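Local coordinates for peptidyl tryptophan dihydroxylase (Pseudomonas putida, PDB 7CTQ), which appears to use bound FAD to dihydroxylate a peptidyl tryptophan, a step essential for making the tryptophylquinone cofactor of quinohemoprotein amine dehydrogenase, at residues T291-F305 with R363-E375. Residues are numbered along the deposited sequence; the frame is centred on the assembly and turned at random. Where two conformers were deposited one is given.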
loop_
_atom_site.group_PDB
_atom_site.type_symbol
_atom_site.label_atom_id
_atom_site.label_comp_id
_atom_site.label_asym_id
_atom_site.label_seq_id
_atom_site.Cartn_x
_atom_site.Cartn_y
_atom_site.Cartn_z
ATOM N N THR A 291 1.864 16.137 14.459
ATOM C CA THR A 291 2.963 17.093 14.486
ATOM C C THR A 291 2.607 18.348 13.702
ATOM O O THR A 291 2.859 19.466 14.163
ATOM C CB THR A 291 4.240 16.458 13.938
ATOM O OG1 THR A 291 4.409 15.154 14.521
ATOM C CG2 THR A 291 5.465 17.339 14.281
ATOM N N LEU A 292 1.986 18.182 12.538
ATOM C CA LEU A 292 1.697 19.330 11.696
ATOM C C LEU A 292 0.746 20.299 12.395
ATOM O O LEU A 292 0.805 21.512 12.152
ATOM C CB LEU A 292 1.119 18.856 10.360
ATOM C CG LEU A 292 2.128 18.197 9.397
ATOM C CD1 LEU A 292 1.440 17.675 8.160
ATOM C CD2 LEU A 292 3.246 19.157 9.000
ATOM N N LEU A 293 -0.104 19.785 13.288
ATOM C CA LEU A 293 -1.129 20.570 13.973
ATOM C C LEU A 293 -0.688 21.081 15.341
ATOM O O LEU A 293 -0.968 22.238 15.672
ATOM C CB LEU A 293 -2.404 19.738 14.118
ATOM C CG LEU A 293 -3.043 19.368 12.777
ATOM C CD1 LEU A 293 -4.191 18.400 12.956
ATOM C CD2 LEU A 293 -3.505 20.614 12.041
ATOM N N ARG A 294 -0.003 20.255 16.136
ATOM C CA ARG A 294 0.438 20.618 17.481
ATOM C C ARG A 294 1.787 21.326 17.519
ATOM O O ARG A 294 2.006 22.172 18.394
ATOM C CB ARG A 294 0.524 19.373 18.376
ATOM C CG ARG A 294 -0.802 18.678 18.635
ATOM C CD ARG A 294 -1.914 19.666 18.958
ATOM N NE ARG A 294 -3.037 18.967 19.568
ATOM C CZ ARG A 294 -4.315 19.256 19.355
ATOM N NH1 ARG A 294 -4.649 20.252 18.541
ATOM N NH2 ARG A 294 -5.262 18.542 19.959
ATOM N N ARG A 295 2.722 20.988 16.635
ATOM C CA ARG A 295 4.003 21.693 16.560
ATOM C C ARG A 295 4.303 22.040 15.098
ATOM O O ARG A 295 5.252 21.523 14.491
ATOM C CB ARG A 295 5.111 20.874 17.236
ATOM C CG ARG A 295 4.907 20.747 18.789
ATOM C CD ARG A 295 6.217 20.519 19.600
ATOM N NE ARG A 295 7.153 21.626 19.463
ATOM C CZ ARG A 295 8.411 21.631 19.904
ATOM N NH1 ARG A 295 8.930 20.574 20.523
ATOM N NH2 ARG A 295 9.167 22.700 19.715
ATOM N N PRO A 296 3.505 22.939 14.505
ATOM C CA PRO A 296 3.704 23.275 13.084
ATOM C C PRO A 296 5.093 23.825 12.783
ATOM O O PRO A 296 5.545 23.712 11.635
ATOM C CB PRO A 296 2.604 24.316 12.807
ATOM C CG PRO A 296 2.379 24.961 14.150
ATOM C CD PRO A 296 2.495 23.804 15.139
ATOM N N GLU A 297 5.793 24.383 13.779
ATOM C CA GLU A 297 7.189 24.790 13.611
ATOM C C GLU A 297 8.082 23.626 13.178
ATOM O O GLU A 297 9.186 23.858 12.667
ATOM C CB GLU A 297 7.715 25.427 14.915
ATOM C CG GLU A 297 7.854 24.485 16.133
ATOM C CD GLU A 297 6.585 24.404 16.984
ATOM O OE1 GLU A 297 5.485 24.655 16.444
ATOM O OE2 GLU A 297 6.679 24.095 18.196
ATOM N N ARG A 298 7.615 22.387 13.351
ATOM C CA ARG A 298 8.356 21.186 12.980
ATOM C C ARG A 298 7.805 20.528 11.717
ATOM O O ARG A 298 8.034 19.335 11.495
ATOM C CB ARG A 298 8.357 20.198 14.148
ATOM C CG ARG A 298 8.662 20.856 15.485
ATOM C CD ARG A 298 9.163 19.862 16.520
ATOM N NE ARG A 298 10.619 19.899 16.680
ATOM C CZ ARG A 298 11.266 19.392 17.725
ATOM N NH1 ARG A 298 12.588 19.461 17.786
ATOM N NH2 ARG A 298 10.591 18.824 18.714
ATOM N N ALA A 299 7.096 21.287 10.877
ATOM C CA ALA A 299 6.528 20.722 9.657
ATOM C C ALA A 299 7.608 20.174 8.718
ATOM O O ALA A 299 7.387 19.174 8.025
ATOM C CB ALA A 299 5.694 21.784 8.933
ATOM N N GLY A 300 8.757 20.848 8.630
ATOM C CA GLY A 300 9.818 20.331 7.779
ATOM C C GLY A 300 10.204 18.914 8.162
ATOM O O GLY A 300 10.274 18.019 7.310
ATOM N N LEU A 301 10.439 18.686 9.458
ATOM C CA LEU A 301 10.771 17.344 9.925
ATOM C C LEU A 301 9.630 16.382 9.661
ATOM O O LEU A 301 9.843 15.266 9.175
ATOM C CB LEU A 301 11.100 17.362 11.413
ATOM C CG LEU A 301 12.356 18.107 11.858
ATOM C CD1 LEU A 301 12.386 18.224 13.387
ATOM C CD2 LEU A 301 13.601 17.404 11.326
ATOM N N ALA A 302 8.405 16.795 9.979
ATOM C CA ALA A 302 7.262 15.920 9.769
ATOM C C ALA A 302 7.090 15.594 8.297
ATOM O O ALA A 302 6.766 14.455 7.941
ATOM C CB ALA A 302 5.986 16.562 10.341
ATOM N N ARG A 303 7.311 16.575 7.419
ATOM C CA ARG A 303 7.153 16.304 5.995
ATOM C C ARG A 303 8.215 15.330 5.514
ATOM O O ARG A 303 7.914 14.393 4.765
ATOM C CB ARG A 303 7.212 17.602 5.181
ATOM C CG ARG A 303 5.988 18.527 5.376
ATOM C CD ARG A 303 6.267 19.975 4.922
ATOM N NE ARG A 303 6.179 20.088 3.469
ATOM C CZ ARG A 303 6.106 21.234 2.798
ATOM N NH1 ARG A 303 6.031 21.211 1.474
ATOM N NH2 ARG A 303 6.113 22.396 3.444
ATOM N N GLN A 304 9.461 15.531 5.957
ATOM C CA GLN A 304 10.536 14.626 5.567
ATOM C C GLN A 304 10.274 13.221 6.091
ATOM O O GLN A 304 10.503 12.230 5.387
ATOM C CB GLN A 304 11.874 15.153 6.078
ATOM C CG GLN A 304 13.052 14.247 5.689
ATOM C CD GLN A 304 14.375 14.709 6.272
ATOM O OE1 GLN A 304 14.533 15.878 6.598
ATOM N NE2 GLN A 304 15.335 13.784 6.408
ATOM N N PHE A 305 9.754 13.112 7.314
ATOM C CA PHE A 305 9.469 11.793 7.864
ATOM C C PHE A 305 8.487 11.029 6.976
ATOM O O PHE A 305 8.702 9.849 6.662
ATOM C CB PHE A 305 8.929 11.921 9.296
ATOM C CG PHE A 305 8.747 10.602 9.974
ATOM C CD1 PHE A 305 7.554 9.898 9.842
ATOM C CD2 PHE A 305 9.781 10.043 10.711
ATOM C CE1 PHE A 305 7.389 8.651 10.430
ATOM C CE2 PHE A 305 9.623 8.799 11.322
ATOM C CZ PHE A 305 8.427 8.097 11.172
ATOM N N ARG A 363 18.404 13.093 12.109
ATOM C CA ARG A 363 17.347 12.658 11.210
ATOM C C ARG A 363 16.029 12.711 11.958
ATOM O O ARG A 363 16.016 12.754 13.192
ATOM C CB ARG A 363 17.593 11.231 10.690
ATOM C CG ARG A 363 18.880 11.062 9.885
ATOM C CD ARG A 363 18.794 11.751 8.529
ATOM N NE ARG A 363 19.890 11.339 7.642
ATOM C CZ ARG A 363 19.805 10.302 6.811
ATOM N NH1 ARG A 363 18.684 9.586 6.771
ATOM N NH2 ARG A 363 20.825 9.979 6.021
ATOM N N PRO A 364 14.899 12.706 11.238
ATOM C CA PRO A 364 13.586 12.650 11.902
ATOM C C PRO A 364 13.363 11.344 12.657
ATOM O O PRO A 364 13.703 10.261 12.175
ATOM C CB PRO A 364 12.590 12.771 10.736
ATOM C CG PRO A 364 13.366 13.395 9.620
ATOM C CD PRO A 364 14.781 12.925 9.788
ATOM N N VAL A 365 12.735 11.459 13.836
ATOM C CA VAL A 365 12.373 10.330 14.695
ATOM C C VAL A 365 10.970 10.566 15.244
ATOM O O VAL A 365 10.464 11.688 15.235
ATOM C CB VAL A 365 13.363 10.141 15.864
ATOM C CG1 VAL A 365 14.772 9.931 15.352
ATOM C CG2 VAL A 365 13.331 11.353 16.788
ATOM N N LEU A 366 10.346 9.495 15.740
ATOM C CA LEU A 366 9.048 9.561 16.416
ATOM C C LEU A 366 9.238 9.489 17.923
ATOM O O LEU A 366 9.830 8.535 18.422
ATOM C CB LEU A 366 8.135 8.416 15.983
ATOM C CG LEU A 366 7.164 8.651 14.835
ATOM C CD1 LEU A 366 7.862 9.416 13.728
ATOM C CD2 LEU A 366 6.571 7.343 14.308
ATOM N N ARG A 367 8.734 10.494 18.644
ATOM C CA ARG A 367 8.745 10.481 20.107
ATOM C C ARG A 367 7.450 11.095 20.613
ATOM O O ARG A 367 7.105 12.217 20.226
ATOM C CB ARG A 367 9.949 11.241 20.682
ATOM C CG ARG A 367 9.989 11.251 22.223
ATOM C CD ARG A 367 11.268 11.899 22.788
ATOM N NE ARG A 367 11.416 11.692 24.234
ATOM C CZ ARG A 367 12.389 12.223 24.976
ATOM N NH1 ARG A 367 13.309 12.995 24.414
ATOM N NH2 ARG A 367 12.448 11.983 26.282
ATOM N N ASP A 368 6.732 10.349 21.460
ATOM C CA ASP A 368 5.537 10.851 22.157
ATOM C C ASP A 368 4.500 11.414 21.187
ATOM O O ASP A 368 3.850 12.438 21.445
ATOM C CB ASP A 368 5.927 11.881 23.229
ATOM C CG ASP A 368 6.745 11.261 24.374
ATOM O OD1 ASP A 368 6.468 10.093 24.730
ATOM O OD2 ASP A 368 7.670 11.924 24.911
ATOM N N GLY A 369 4.334 10.733 20.054
ATOM C CA GLY A 369 3.342 11.119 19.074
ATOM C C GLY A 369 3.733 12.271 18.173
ATOM O O GLY A 369 2.882 12.778 17.439
ATOM N N LEU A 370 4.975 12.724 18.226
ATOM C CA LEU A 370 5.406 13.853 17.420
ATOM C C LEU A 370 6.701 13.512 16.699
ATOM O O LEU A 370 7.562 12.808 17.238
ATOM C CB LEU A 370 5.637 15.099 18.273
ATOM C CG LEU A 370 4.454 15.686 19.055
ATOM C CD1 LEU A 370 4.974 16.582 20.198
ATOM C CD2 LEU A 370 3.548 16.460 18.128
ATOM N N VAL A 371 6.843 14.036 15.484
ATOM C CA VAL A 371 8.104 13.914 14.765
ATOM C C VAL A 371 9.072 14.916 15.369
ATOM O O VAL A 371 8.795 16.118 15.423
ATOM C CB VAL A 371 7.921 14.138 13.255
ATOM C CG1 VAL A 371 9.286 14.096 12.515
ATOM C CG2 VAL A 371 6.972 13.098 12.684
ATOM N N ASP A 372 10.176 14.412 15.887
ATOM C CA ASP A 372 11.235 15.243 16.427
ATOM C C ASP A 372 12.465 14.955 15.590
ATOM O O ASP A 372 12.359 14.400 14.494
ATOM C CB ASP A 372 11.452 14.939 17.917
ATOM C CG ASP A 372 11.981 16.136 18.707
ATOM O OD1 ASP A 372 12.907 16.836 18.222
ATOM O OD2 ASP A 372 11.475 16.376 19.837
ATOM N N GLU A 373 13.628 15.318 16.096
ATOM C CA GLU A 373 14.880 15.127 15.399
ATOM C C GLU A 373 15.879 14.623 16.427
ATOM O O GLU A 373 15.862 15.069 17.577
ATOM C CB GLU A 373 15.340 16.441 14.766
ATOM C CG GLU A 373 16.361 16.306 13.681
ATOM C CD GLU A 373 16.951 17.654 13.287
ATOM O OE1 GLU A 373 17.066 18.530 14.173
ATOM O OE2 GLU A 373 17.299 17.835 12.098
ATOM N N ALA A 374 16.723 13.674 16.031
ATOM C CA ALA A 374 17.726 13.161 16.951
ATOM C C ALA A 374 18.881 12.617 16.141
ATOM O O ALA A 374 18.740 12.311 14.956
ATOM C CB ALA A 374 17.160 12.070 17.878
ATOM N N GLU A 375 20.042 12.537 16.786
ATOM C CA GLU A 375 21.171 11.832 16.201
ATOM C C GLU A 375 20.822 10.352 16.126
ATOM O O GLU A 375 20.491 9.733 17.140
ATOM C CB GLU A 375 22.438 12.054 17.024
ATOM C CG GLU A 375 23.034 13.450 16.854
ATOM C CD GLU A 375 24.539 13.482 17.088
ATOM O OE1 GLU A 375 25.162 14.517 16.777
ATOM O OE2 GLU A 375 25.101 12.476 17.589
#
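The helix through L301 and F305 lies almost perpendicular across a two-stranded antiparallel hairpin, closed by a type I' turn from R367 to L370, with the axes of helix 299-305 and strand 370-375 approaching to 7.6 Å at 97°. V371 fills the middle: its first torsion swings CG1 opposite the amide nitrogen, toward the turn of helix at L301 and 3.9 Å from F305 CB, while its branched, compact shape fits closely beside A302. L301 packs CB on V371 and sets CD1 3.7 Å from E373 CB. P364, on the neighbouring strand, brings CB to the edge of the F305 ring, 3.9 Å from F305 CD2, and Q304 lays its amide across the rest of the proline ring; the Q304 amide nitrogen is hydrogen-bonded to Q308. Replacing F305 with an alanine would probably open a gap beside P364 and V371. At the end of the preceding helix, T291 OG1 receives V371 N at 2.8 Å, nearly straight at 167°, and also bonds to the V287 carbonyl, so a small hydroxyl joins helix to strand. On the outer side, in the conformer given, R298 NH1 forms a salt bridge with D372 OD1 at 2.7 Å, the oxygen over the guanidinium face. D372 OD1 also accepts the amide of E373, which helps to fix the carboxylate. Helices 285-294 and 299-327 thus hold the hairpin through an apolar centre, flanked by one hydroxyl bond and, in this conformer, an ion pair, though V371 O is buried without a partner.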